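Local atomic coordinates of uncharacterized protein AF_0941 (Archaeoglobus fulgidus, PDB entry 1YOZ), a protein that is of unknown function, an all-helical member of the AF0941-like family whose assembly holds two copies of the chain. Residues Glu37-Asp42 with Lys68-Ser73; Ser73-His78 with Glu100-Ile105; Glu84-Glu87 with Lys92-Lys95. All blocks are in the same frame, centred on the assembly; numbering follows the deposited sequence.

Interaction 1: Glu37-Asp42 with Lys68-Ser73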
ATOM      1  N   GLU B  37       8.663  12.606  11.149  1.00 24.95           N
ATOM      2  CA  GLU B  37       7.545  12.970  12.042  1.00 24.36           C
ATOM      3  C   GLU B  37       6.171  12.475  11.574  1.00 22.82           C
ATOM      4  O   GLU B  37       5.342  12.060  12.389  1.00 22.70           O
ATOM      5  CB  GLU B  37       7.553  14.490  12.364  1.00 26.80           C
ATOM      6  CG  GLU B  37       6.448  14.912  13.323  1.00 30.23           C
ATOM      7  CD  GLU B  37       6.334  16.452  13.425  1.00 38.42           C
ATOM      8  OE1 GLU B  37       7.413  17.123  13.403  1.00 41.89           O
ATOM      9  OE2 GLU B  37       5.180  16.980  13.517  1.00 39.51           O
ATOM     10  N   MET B  38       5.947  12.445  10.252  1.00 21.89           N
ATOM     11  CA  MET B  38       4.714  11.938   9.651  1.00 20.39           C
ATOM     12  C   MET B  38       4.505  10.464   9.970  1.00 19.92           C
ATOM     13  O   MET B  38       3.440  10.087  10.387  1.00 18.09           O
ATOM     14  CB  MET B  38       4.778  12.081   8.106  1.00 21.70           C
ATOM     15  CG  MET B  38       3.532  12.627   7.451  1.00 24.33           C
ATOM     16  SD  MET B  38       3.696  12.809   5.685  1.00 14.47           S
ATOM     17  CE  MET B  38       5.016  13.908   5.589  1.00 19.55           C
ATOM     18  N   PHE B  39       5.529   9.621   9.751  1.00 19.03           N
ATOM     19  CA  PHE B  39       5.417   8.215  10.156  1.00 18.49           C
ATOM     20  C   PHE B  39       5.280   8.051  11.663  1.00 18.77           C
ATOM     21  O   PHE B  39       4.559   7.161  12.104  1.00 17.70           O
ATOM     22  CB  PHE B  39       6.577   7.353   9.606  1.00 18.62           C
ATOM     23  CG  PHE B  39       6.490   7.130   8.122  1.00 17.51           C
ATOM     24  CD1 PHE B  39       5.708   6.089   7.609  1.00 14.92           C
ATOM     25  CD2 PHE B  39       7.157   7.957   7.253  1.00 16.23           C
ATOM     26  CE1 PHE B  39       5.619   5.868   6.235  1.00  9.99           C
ATOM     27  CE2 PHE B  39       7.084   7.745   5.853  1.00 16.59           C
ATOM     28  CZ  PHE B  39       6.301   6.719   5.361  1.00 17.21           C
ATOM     29  N   ARG B  40       5.992   8.865  12.459  1.00 19.76           N
ATOM     30  CA  ARG B  40       5.747   8.821  13.930  1.00 21.17           C
ATOM     31  C   ARG B  40       4.276   9.127  14.241  1.00 21.71           C
ATOM     32  O   ARG B  40       3.659   8.420  15.060  1.00 21.37           O
ATOM     33  CB  ARG B  40       6.606   9.823  14.736  1.00 20.71           C
ATOM     34  CG  ARG B  40       8.066   9.528  14.833  1.00 25.55           C
ATOM     35  CD  ARG B  40       8.771  10.606  15.712  1.00 26.26           C
ATOM     36  NE  ARG B  40      10.204  10.599  15.412  1.00 32.89           N
ATOM     37  CZ  ARG B  40      10.860  11.536  14.729  1.00 33.88           C
ATOM     38  NH1 ARG B  40      10.234  12.609  14.258  1.00 35.92           N
ATOM     39  NH2 ARG B  40      12.167  11.413  14.541  1.00 36.48           N
ATOM     40  N   SER B  41       3.717  10.186  13.622  1.00 20.64           N
ATOM     41  CA  SER B  41       2.322  10.501  13.887  1.00 22.49           C
ATOM     42  C   SER B  41       1.367   9.418  13.437  1.00 21.64           C
ATOM     43  O   SER B  41       0.344   9.208  14.079  1.00 20.85           O
ATOM     44  CB  SER B  41       1.858  11.843  13.296  1.00 22.91           C
ATOM     45  OG  SER B  41       2.398  12.053  12.014  1.00 29.61           O
ATOM     46  N   ASP B  42       1.683   8.764  12.305  1.00 20.12           N
ATOM     47  CA  ASP B  42       0.908   7.626  11.835  1.00 17.91           C
ATOM     48  C   ASP B  42       0.898   6.482  12.828  1.00 17.35           C
ATOM     49  O   ASP B  42      -0.167   5.916  13.101  1.00 18.04           O
ATOM     50  CB  ASP B  42       1.464   7.106  10.495  1.00 17.65           C
ATOM     51  CG  ASP B  42       1.026   7.955   9.309  1.00 18.40           C
ATOM     52  OD1 ASP B  42       0.210   8.924   9.481  1.00 13.57           O
ATOM     53  OD2 ASP B  42       1.494   7.637   8.193  1.00 18.51           O
ATOM     54  N   LYS B  68       5.822  -0.629   7.785  1.00 18.38           N
ATOM     55  CA  LYS B  68       7.251  -1.009   7.884  1.00 20.41           C
ATOM     56  C   LYS B  68       7.815  -1.427   6.534  1.00 20.34           C
ATOM     57  O   LYS B  68       8.804  -0.859   6.033  1.00 20.23           O
ATOM     58  CB  LYS B  68       7.403  -2.127   8.946  1.00 20.57           C
ATOM     59  CG  LYS B  68       8.809  -2.711   9.022  1.00 26.57           C
ATOM     60  CD  LYS B  68       8.793  -4.092   9.731  1.00 28.65           C
ATOM     61  CE  LYS B  68       9.243  -3.891  11.151  1.00 31.70           C
ATOM     62  NZ  LYS B  68       9.038  -5.137  11.981  1.00 36.44           N
ATOM     63  N   THR B  69       7.159  -2.384   5.877  1.00 20.80           N
ATOM     64  CA  THR B  69       7.562  -2.737   4.483  1.00 20.80           C
ATOM     65  C   THR B  69       7.485  -1.594   3.460  1.00 20.94           C
ATOM     66  O   THR B  69       8.319  -1.518   2.545  1.00 22.34           O
ATOM     67  CB  THR B  69       6.881  -4.097   4.001  1.00 21.55           C
ATOM     68  OG1 THR B  69       5.471  -3.991   4.052  1.00 25.75           O
ATOM     69  CG2 THR B  69       7.206  -5.160   4.975  1.00 19.90           C
ATOM     70  N   TYR B  70       6.546  -0.650   3.621  1.00 18.85           N
ATOM     71  CA  TYR B  70       6.529   0.546   2.770  1.00 17.69           C
ATOM     72  C   TYR B  70       7.782   1.329   3.000  1.00 18.26           C
ATOM     73  O   TYR B  70       8.410   1.792   2.039  1.00 19.06           O
ATOM     74  CB  TYR B  70       5.332   1.480   3.086  1.00 17.14           C
ATOM     75  CG  TYR B  70       5.319   2.730   2.223  1.00 18.33           C
ATOM     76  CD1 TYR B  70       4.674   2.742   0.977  1.00 15.20           C
ATOM     77  CD2 TYR B  70       5.935   3.909   2.644  1.00 16.68           C
ATOM     78  CE1 TYR B  70       4.650   3.893   0.187  1.00 18.21           C
ATOM     79  CE2 TYR B  70       5.921   5.058   1.823  1.00 17.96           C
ATOM     80  CZ  TYR B  70       5.273   5.032   0.611  1.00 16.29           C
ATOM     81  OH  TYR B  70       5.276   6.126  -0.219  1.00 19.58           O
ATOM     82  N   VAL B  71       8.160   1.521   4.262  1.00 18.71           N
ATOM     83  CA  VAL B  71       9.326   2.381   4.516  1.00 20.41           C
ATOM     84  C   VAL B  71      10.603   1.695   3.957  1.00 21.64           C
ATOM     85  O   VAL B  71      11.387   2.309   3.220  1.00 21.34           O
ATOM     86  CB  VAL B  71       9.448   2.736   5.982  1.00 20.43           C
ATOM     87  CG1 VAL B  71      10.839   3.323   6.334  1.00 20.99           C
ATOM     88  CG2 VAL B  71       8.344   3.763   6.312  1.00 21.11           C
ATOM     89  N   VAL B  72      10.801   0.438   4.304  1.00 22.84           N
ATOM     90  CA  VAL B  72      12.036  -0.202   3.836  1.00 25.83           C
ATOM     91  C   VAL B  72      12.171  -0.330   2.314  1.00 26.42           C
ATOM     92  O   VAL B  72      13.300  -0.287   1.811  1.00 28.43           O
ATOM     93  CB  VAL B  72      12.341  -1.534   4.542  1.00 25.89           C
ATOM     94  CG1 VAL B  72      12.191  -1.417   6.059  1.00 25.79           C
ATOM     95  CG2 VAL B  72      11.462  -2.622   4.005  1.00 29.02           C
ATOM     96  N   SER B  73      11.053  -0.466   1.585  1.00 27.55           N
ATOM     97  CA  SER B  73      11.037  -0.917   0.179  1.00 27.92           C
ATOM     98  C   SER B  73      10.403   0.036  -0.834  1.00 28.67           C
ATOM     99  O   SER B  73      10.635  -0.139  -2.024  1.00 30.10           O
ATOM    100  CB  SER B  73      10.293  -2.249   0.039  1.00 28.49           C
ATOM    101  OG  SER B  73      10.910  -3.303   0.768  1.00 31.54           O
TER

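Interaction 2: Ser73-His78 with Glu100-Ile105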
ATOM      1  N   SER B  73      11.053  -0.466   1.585  1.00 27.55           N
ATOM      2  CA  SER B  73      11.037  -0.917   0.179  1.00 27.92           C
ATOM      3  C   SER B  73      10.403   0.036  -0.834  1.00 28.67           C
ATOM      4  O   SER B  73      10.635  -0.139  -2.024  1.00 30.10           O
ATOM      5  CB  SER B  73      10.293  -2.249   0.039  1.00 28.49           C
ATOM      6  OG  SER B  73      10.910  -3.303   0.768  1.00 31.54           O
ATOM      7  N   GLN B  74       9.574   0.999  -0.410  1.00 26.19           N
ATOM      8  CA  GLN B  74       8.903   1.885  -1.354  1.00 25.35           C
ATOM      9  C   GLN B  74       9.168   3.351  -1.096  1.00 24.68           C
ATOM     10  O   GLN B  74       9.032   4.162  -2.003  1.00 24.95           O
ATOM     11  CB  GLN B  74       7.375   1.697  -1.327  1.00 24.72           C
ATOM     12  CG  GLN B  74       6.837   0.431  -1.962  1.00 29.46           C
ATOM     13  CD  GLN B  74       7.154   0.351  -3.455  1.00 33.30           C
ATOM     14  OE1 GLN B  74       6.807   1.251  -4.241  1.00 32.43           O
ATOM     15  NE2 GLN B  74       7.815  -0.734  -3.851  1.00 35.88           N
ATOM     16  N   LEU B  75       9.456   3.724   0.150  1.00 24.38           N
ATOM     17  CA  LEU B  75       9.595   5.162   0.465  1.00 24.95           C
ATOM     18  C   LEU B  75      10.660   5.881  -0.406  1.00 25.75           C
ATOM     19  O   LEU B  75      10.387   6.959  -0.943  1.00 24.76           O
ATOM     20  CB  LEU B  75       9.799   5.383   1.976  1.00 23.49           C
ATOM     21  CG  LEU B  75      10.185   6.786   2.477  1.00 23.02           C
ATOM     22  CD1 LEU B  75       9.023   7.766   2.313  1.00 22.64           C
ATOM     23  CD2 LEU B  75      10.631   6.740   3.952  1.00 20.82           C
ATOM     24  N   SER B  76      11.854   5.295  -0.592  1.00 27.24           N
ATOM     25  CA  SER B  76      12.847   5.963  -1.512  1.00 28.42           C
ATOM     26  C   SER B  76      12.355   6.142  -2.944  1.00 27.93           C
ATOM     27  O   SER B  76      12.643   7.141  -3.594  1.00 29.33           O
ATOM     28  CB  SER B  76      14.206   5.224  -1.545  1.00 29.06           C
ATOM     29  OG  SER B  76      14.024   3.889  -2.006  1.00 33.47           O
ATOM     30  N   ILE B  77      11.594   5.177  -3.443  1.00 28.77           N
ATOM     31  CA  ILE B  77      11.066   5.242  -4.803  1.00 28.29           C
ATOM     32  C   ILE B  77      10.036   6.357  -4.977  1.00 28.42           C
ATOM     33  O   ILE B  77      10.020   7.110  -5.987  1.00 26.25           O
ATOM     34  CB  ILE B  77      10.389   3.936  -5.193  1.00 29.31           C
ATOM     35  CG1 ILE B  77      11.416   2.817  -5.399  1.00 30.81           C
ATOM     36  CG2 ILE B  77       9.582   4.144  -6.467  1.00 27.20           C
ATOM     37  CD1 ILE B  77      11.477   1.781  -4.336  1.00 33.10           C
ATOM     38  N   HIS B  78       9.139   6.433  -3.996  1.00 27.34           N
ATOM     39  CA  HIS B  78       8.125   7.436  -4.027  1.00 27.59           C
ATOM     40  C   HIS B  78       8.704   8.806  -3.784  1.00 27.44           C
ATOM     41  O   HIS B  78       8.207   9.784  -4.323  1.00 29.11           O
ATOM     42  CB  HIS B  78       7.009   7.085  -3.040  1.00 27.16           C
ATOM     43  CG  HIS B  78       6.120   5.990  -3.530  1.00 27.69           C
ATOM     44  ND1 HIS B  78       5.274   5.289  -2.703  1.00 27.93           N
ATOM     45  CD2 HIS B  78       5.943   5.480  -4.773  1.00 29.77           C
ATOM     46  CE1 HIS B  78       4.626   4.379  -3.407  1.00 30.92           C
ATOM     47  NE2 HIS B  78       5.015   4.474  -4.667  1.00 33.24           N
ATOM     48  N   GLU B 100      20.221   6.452   5.907  1.00 29.22           N
ATOM     49  CA  GLU B 100      20.183   6.290   7.360  1.00 29.35           C
ATOM     50  C   GLU B 100      18.819   6.685   7.913  1.00 27.32           C
ATOM     51  O   GLU B 100      18.371   6.131   8.908  1.00 27.99           O
ATOM     52  CB  GLU B 100      21.290   7.103   8.052  1.00 29.52           C
ATOM     53  CG  GLU B 100      22.698   6.872   7.517  1.00 33.43           C
ATOM     54  CD  GLU B 100      22.915   7.358   6.063  1.00 40.37           C
ATOM     55  OE1 GLU B 100      22.398   8.449   5.690  1.00 42.06           O
ATOM     56  OE2 GLU B 100      23.601   6.631   5.290  1.00 42.34           O
ATOM     57  N   VAL B 101      18.162   7.679   7.300  1.00 25.73           N
ATOM     58  CA  VAL B 101      16.866   8.141   7.838  1.00 23.31           C
ATOM     59  C   VAL B 101      15.778   7.065   7.559  1.00 22.69           C
ATOM     60  O   VAL B 101      15.017   6.686   8.437  1.00 22.29           O
ATOM     61  CB  VAL B 101      16.510   9.592   7.365  1.00 23.97           C
ATOM     62  CG1 VAL B 101      14.995   9.962   7.684  1.00 21.82           C
ATOM     63  CG2 VAL B 101      17.439  10.573   8.041  1.00 22.81           C
ATOM     64  N   ILE B 102      15.762   6.550   6.340  1.00 22.52           N
ATOM     65  CA  ILE B 102      14.942   5.381   5.998  1.00 22.58           C
ATOM     66  C   ILE B 102      15.104   4.284   7.036  1.00 23.57           C
ATOM     67  O   ILE B 102      14.110   3.810   7.583  1.00 24.12           O
ATOM     68  CB  ILE B 102      15.213   4.875   4.561  1.00 21.93           C
ATOM     69  CG1 ILE B 102      14.898   5.991   3.570  1.00 23.23           C
ATOM     70  CG2 ILE B 102      14.400   3.579   4.224  1.00 18.57           C
ATOM     71  CD1 ILE B 102      15.138   5.662   2.140  1.00 21.75           C
ATOM     72  N   ASN B 103      16.352   3.882   7.308  1.00 24.75           N
ATOM     73  CA  ASN B 103      16.609   2.865   8.338  1.00 25.19           C
ATOM     74  C   ASN B 103      16.028   3.240   9.685  1.00 23.93           C
ATOM     75  O   ASN B 103      15.453   2.385  10.346  1.00 23.92           O
ATOM     76  CB  ASN B 103      18.107   2.467   8.460  1.00 24.96           C
ATOM     77  CG  ASN B 103      18.709   2.066   7.123  1.00 27.49           C
ATOM     78  OD1 ASN B 103      17.989   1.759   6.185  1.00 29.43           O
ATOM     79  ND2 ASN B 103      20.040   2.071   7.030  1.00 27.26           N
ATOM     80  N   GLU B 104      16.198   4.494  10.116  1.00 23.79           N
ATOM     81  CA  GLU B 104      15.726   4.872  11.457  1.00 23.35           C
ATOM     82  C   GLU B 104      14.198   4.892  11.555  1.00 22.42           C
ATOM     83  O   GLU B 104      13.665   4.630  12.610  1.00 20.93           O
ATOM     84  CB  GLU B 104      16.246   6.238  11.889  1.00 24.72           C
ATOM     85  CG  GLU B 104      17.712   6.264  12.312  1.00 29.10           C
ATOM     86  CD  GLU B 104      18.381   7.597  11.986  1.00 36.15           C
ATOM     87  OE1 GLU B 104      17.680   8.647  11.983  1.00 36.90           O
ATOM     88  OE2 GLU B 104      19.618   7.592  11.739  1.00 39.20           O
ATOM     89  N   ILE B 105      13.515   5.258  10.469  1.00 21.48           N
ATOM     90  CA  ILE B 105      12.011   5.234  10.444  1.00 21.48           C
ATOM     91  C   ILE B 105      11.528   3.778  10.577  1.00 20.83           C
ATOM     92  O   ILE B 105      10.689   3.465  11.412  1.00 21.54           O
ATOM     93  CB  ILE B 105      11.471   5.883   9.146  1.00 20.91           C
ATOM     94  CG1 ILE B 105      11.779   7.397   9.094  1.00 21.09           C
ATOM     95  CG2 ILE B 105       9.978   5.732   9.039  1.00 21.29           C
ATOM     96  CD1 ILE B 105      11.622   8.004   7.668  1.00 19.09           C
TER

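Interaction 3: Glu84-Glu87 with Lys92-Lys95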
ATOM      1  N   GLU B  84      10.781  13.851  -9.313  1.00 39.68           N
ATOM      2  CA  GLU B  84      10.701  13.747 -10.755  1.00 41.09           C
ATOM      3  C   GLU B  84       9.408  14.368 -11.229  1.00 41.87           C
ATOM      4  O   GLU B  84       9.386  15.027 -12.276  1.00 42.34           O
ATOM      5  CB  GLU B  84      10.871  12.274 -11.184  1.00 41.78           C
ATOM      6  CG  GLU B  84      10.009  11.720 -12.344  1.00 43.46           C
ATOM      7  CD  GLU B  84       9.671  10.205 -12.149  1.00 45.25           C
ATOM      8  OE1 GLU B  84       8.850   9.637 -12.912  1.00 47.17           O
ATOM      9  OE2 GLU B  84      10.205   9.581 -11.195  1.00 46.39           O
ATOM     10  N   PHE B  85       8.341  14.198 -10.444  1.00 41.41           N
ATOM     11  CA  PHE B  85       7.062  14.840 -10.736  1.00 41.00           C
ATOM     12  C   PHE B  85       7.110  16.355 -10.588  1.00 40.91           C
ATOM     13  O   PHE B  85       6.672  17.081 -11.481  1.00 40.67           O
ATOM     14  CB  PHE B  85       5.932  14.242  -9.872  1.00 41.24           C
ATOM     15  CG  PHE B  85       4.609  14.846 -10.134  1.00 40.35           C
ATOM     16  CD1 PHE B  85       3.765  14.290 -11.085  1.00 40.55           C
ATOM     17  CD2 PHE B  85       4.202  15.986  -9.452  1.00 41.04           C
ATOM     18  CE1 PHE B  85       2.535  14.860 -11.354  1.00 39.14           C
ATOM     19  CE2 PHE B  85       2.968  16.568  -9.724  1.00 41.83           C
ATOM     20  CZ  PHE B  85       2.137  15.998 -10.677  1.00 39.77           C
ATOM     21  N   ALA B  86       7.636  16.837  -9.466  1.00 40.96           N
ATOM     22  CA  ALA B  86       7.734  18.275  -9.228  1.00 41.81           C
ATOM     23  C   ALA B  86       8.663  18.976 -10.218  1.00 42.60           C
ATOM     24  O   ALA B  86       8.433  20.127 -10.565  1.00 42.53           O
ATOM     25  CB  ALA B  86       8.162  18.561  -7.802  1.00 41.32           C
ATOM     26  N   GLU B  87       9.704  18.278 -10.668  1.00 44.08           N
ATOM     27  CA  GLU B  87      10.645  18.844 -11.637  1.00 45.40           C
ATOM     28  C   GLU B  87       9.993  19.059 -13.001  1.00 46.01           C
ATOM     29  O   GLU B  87       9.961  20.188 -13.483  1.00 46.51           O
ATOM     30  CB  GLU B  87      11.902  17.992 -11.756  1.00 45.53           C
ATOM     31  CG  GLU B  87      13.080  18.749 -12.337  1.00 47.21           C
ATOM     32  CD  GLU B  87      13.255  18.494 -13.819  1.00 50.75           C
ATOM     33  OE1 GLU B  87      13.582  17.341 -14.181  1.00 51.62           O
ATOM     34  OE2 GLU B  87      13.083  19.446 -14.621  1.00 51.56           O
ATOM     35  N   LYS B  92      11.422  22.237  -9.419  1.00 39.65           N
ATOM     36  CA  LYS B  92      12.492  21.313  -9.052  1.00 38.24           C
ATOM     37  C   LYS B  92      12.816  21.389  -7.555  1.00 36.69           C
ATOM     38  O   LYS B  92      12.890  22.462  -6.976  1.00 35.57           O
ATOM     39  CB  LYS B  92      13.727  21.565  -9.923  1.00 39.20           C
ATOM     40  CG  LYS B  92      14.909  20.623  -9.702  1.00 37.93           C
ATOM     41  CD  LYS B  92      16.021  21.000 -10.680  1.00 39.00           C
ATOM     42  CE  LYS B  92      17.122  19.951 -10.664  1.00 35.95           C
ATOM     43  NZ  LYS B  92      17.993  20.178  -9.483  1.00 30.29           N
ATOM     44  N   ILE B  93      13.006  20.228  -6.940  1.00 35.56           N
ATOM     45  CA  ILE B  93      13.227  20.141  -5.499  1.00 35.19           C
ATOM     46  C   ILE B  93      14.691  19.861  -5.188  1.00 34.74           C
ATOM     47  O   ILE B  93      15.306  19.005  -5.815  1.00 34.63           O
ATOM     48  CB  ILE B  93      12.355  19.007  -4.859  1.00 34.99           C
ATOM     49  CG1 ILE B  93      10.904  19.091  -5.330  1.00 34.90           C
ATOM     50  CG2 ILE B  93      12.495  19.001  -3.313  1.00 34.95           C
ATOM     51  CD1 ILE B  93      10.109  20.210  -4.734  1.00 36.86           C
ATOM     52  N   GLU B  94      15.240  20.584  -4.220  1.00 34.83           N
ATOM     53  CA  GLU B  94      16.666  20.466  -3.891  1.00 35.83           C
ATOM     54  C   GLU B  94      16.735  19.839  -2.514  1.00 35.92           C
ATOM     55  O   GLU B  94      17.317  20.415  -1.589  1.00 36.76           O
ATOM     56  CB  GLU B  94      17.401  21.835  -3.892  1.00 35.54           C
ATOM     57  CG  GLU B  94      17.297  22.629  -5.217  1.00 34.72           C
ATOM     58  CD  GLU B  94      17.932  21.895  -6.385  1.00 33.66           C
ATOM     59  OE1 GLU B  94      18.958  21.215  -6.176  1.00 30.89           O
ATOM     60  OE2 GLU B  94      17.410  21.992  -7.513  1.00 34.48           O
ATOM     61  N   LYS B  95      16.093  18.673  -2.394  1.00 35.45           N
ATOM     62  CA  LYS B  95      16.077  17.868  -1.157  1.00 35.02           C
ATOM     63  C   LYS B  95      16.430  16.434  -1.551  1.00 34.15           C
ATOM     64  O   LYS B  95      16.179  16.010  -2.695  1.00 34.15           O
ATOM     65  CB  LYS B  95      14.684  17.852  -0.533  1.00 35.40           C
ATOM     66  CG  LYS B  95      14.126  19.203  -0.089  1.00 36.61           C
ATOM     67  CD  LYS B  95      13.457  19.013   1.226  1.00 36.68           C
ATOM     68  CE  LYS B  95      12.635  20.189   1.685  1.00 37.27           C
ATOM     69  NZ  LYS B  95      13.128  21.518   1.237  1.00 37.38           N
TER

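Interaction 1: Glu37-Asp42 with Lys68-Ser73
Phe-39 of helix 32-51 reaches across to helix 57-73 and lays one face of its ring over a methyl group of Val-71. The methyl carbon CG2 of Val-71 stands 3.7 Å from the centroid of the Phe-39 ring and 23° off the ring normal, which identifies a CH-pi contact. Val-71 CG2 is displaced toward the rim, so its shortest approach is 3.4 Å, to Phe-39 CE1. With Val-71 CG1 anti to the backbone N (chi1 165°), CG2 lies beside that N, anti to the carbonyl carbon, and from there meets the ring. The Tyr-70 side chain crosses that of Phe-39 at about a right angle, and its CE2 lies in the plane of the Phe-39 ring, at the edge; CD2 of Tyr-70 is 3.9 Å from CZ of Phe-39. The phenol oxygen is hydrogen-bonded to His-78. Leucine in place of Phe-39 would probably leave Val-71 CG2 without an aromatic face and open a gap beside Tyr-70. Phe-9, Leu-75 and Ile-105 also touch Phe-39, bringing three further helices to the same ring. Phe-39, Tyr-70 and Val-71 are all buried, an arrangement typical of the hydrophobic core of a helical bundle.

Interaction 2: Ser73-His78 with Glu100-Ile105
Ile-102 and Ile-105, three residues apart on helix 99-113, turn their side chains toward the first turn of helix 75-88, and the closest approaches they make there are between carbon atoms. Among the purely apolar pairs, CD2 of Leu-75 serves both isoleucines: it lies 4.0 Å from CD1 of Ile-105 and, more loosely, 4.3 Å from CG1 of Ile-102. The Leu-75 and Ile-105 side chains cross at about a right angle, meeting through these terminal methyls. A second kind of contact pairs an aliphatic end with a polar residue: CD1 of Ile-102 meets CB of Ser-76 at 3.8 Å. The extended end of Ile-102 (chi2 179°) carries CD1 out to this carbon. The backbone hydrogen bonds among these residues run within each segment, as from His-78 N to Gln-74 O, the N-cap residue, at 3.0 Å. Val-71 of helix 57-73 touches both isoleucines, while Leu-97 packs on Leu-75 and Ile-102. This is helix-to-helix apolar packing in an all-helical bundle, joining the start of helix 75-88 to helix 99-113. With carbon meeting carbon at each closest approach, cohesion here probably rests on dispersion and the burial of apolar surface.

Interaction 3: Glu84-Glu87 with Lys92-Lys95
Glu-87 overlaps Lys-92 through the aliphatic parts of both chains: CG of Glu-87 is 3.7 Å from CG of Lys-92 and 3.8 Å from CB of Lys-92. The two side chains lie side by side and point the same way, with CG anti to the backbone N in each. Their opposite charges do not pair with each other. The lysine chain runs extended until it bends at chi4 (-80°), and Lys-92 NZ forms a salt bridge with OE2 of Glu-94 at 2.7 Å. That ammonium meets the syn side of the Glu-94 carboxylate, 16° out of its plane, so the ionic bond lies within residues 92-95 and leaves the meeting with Glu-87 to methylene groups. The backbones approach closely where helix 75-88 ends and the chain doubles back: the CA atoms of Glu-87 and Lys-92 are 4.0 Å apart, evidence of a tight reversal between this helix and the irregular run that leads to helix 99-113. On the buried side of that reversal, Ala-86 points its CB toward residues 92-95. Ala-86 CB touches CG1 of Ile-93 at 3.7 Å and CD1 of Ile-93 at 4.0 Å. The first bond of the Ile-93 side chain does not aim at the helix, but its end comes nearer. Ala-26 of helix 26-29 packs against both Ala-86 and Ile-93, placing this short helix alongside the turn. Further along the returning chain, Lys-95 makes a salt bridge to Asp-27 and accepts a hydrogen bond from Lys-83 NZ at its carbonyl oxygen.

From the N terminus, helix 32-51 supplies the first half of interaction 1, which closes when helix 57-73 returns beside it. Interaction 2 follows in series: it opens at Ser-73, the residue the two contacts share, and closes at residues 100-105, joining helix 75-88 to helix 99-113. The two form one continuous region, with centres about 8 Å apart and a probable hydrogen bond between Tyr-70 O and Leu-75 N at 2.9 Å. Interaction 3 lies within the loop of interaction 2, closing the short reversal after helix 75-88, and none of the three cross. Its centre is about 17 Å from that of interaction 2, and the two do not touch, although both draw on helix 75-88.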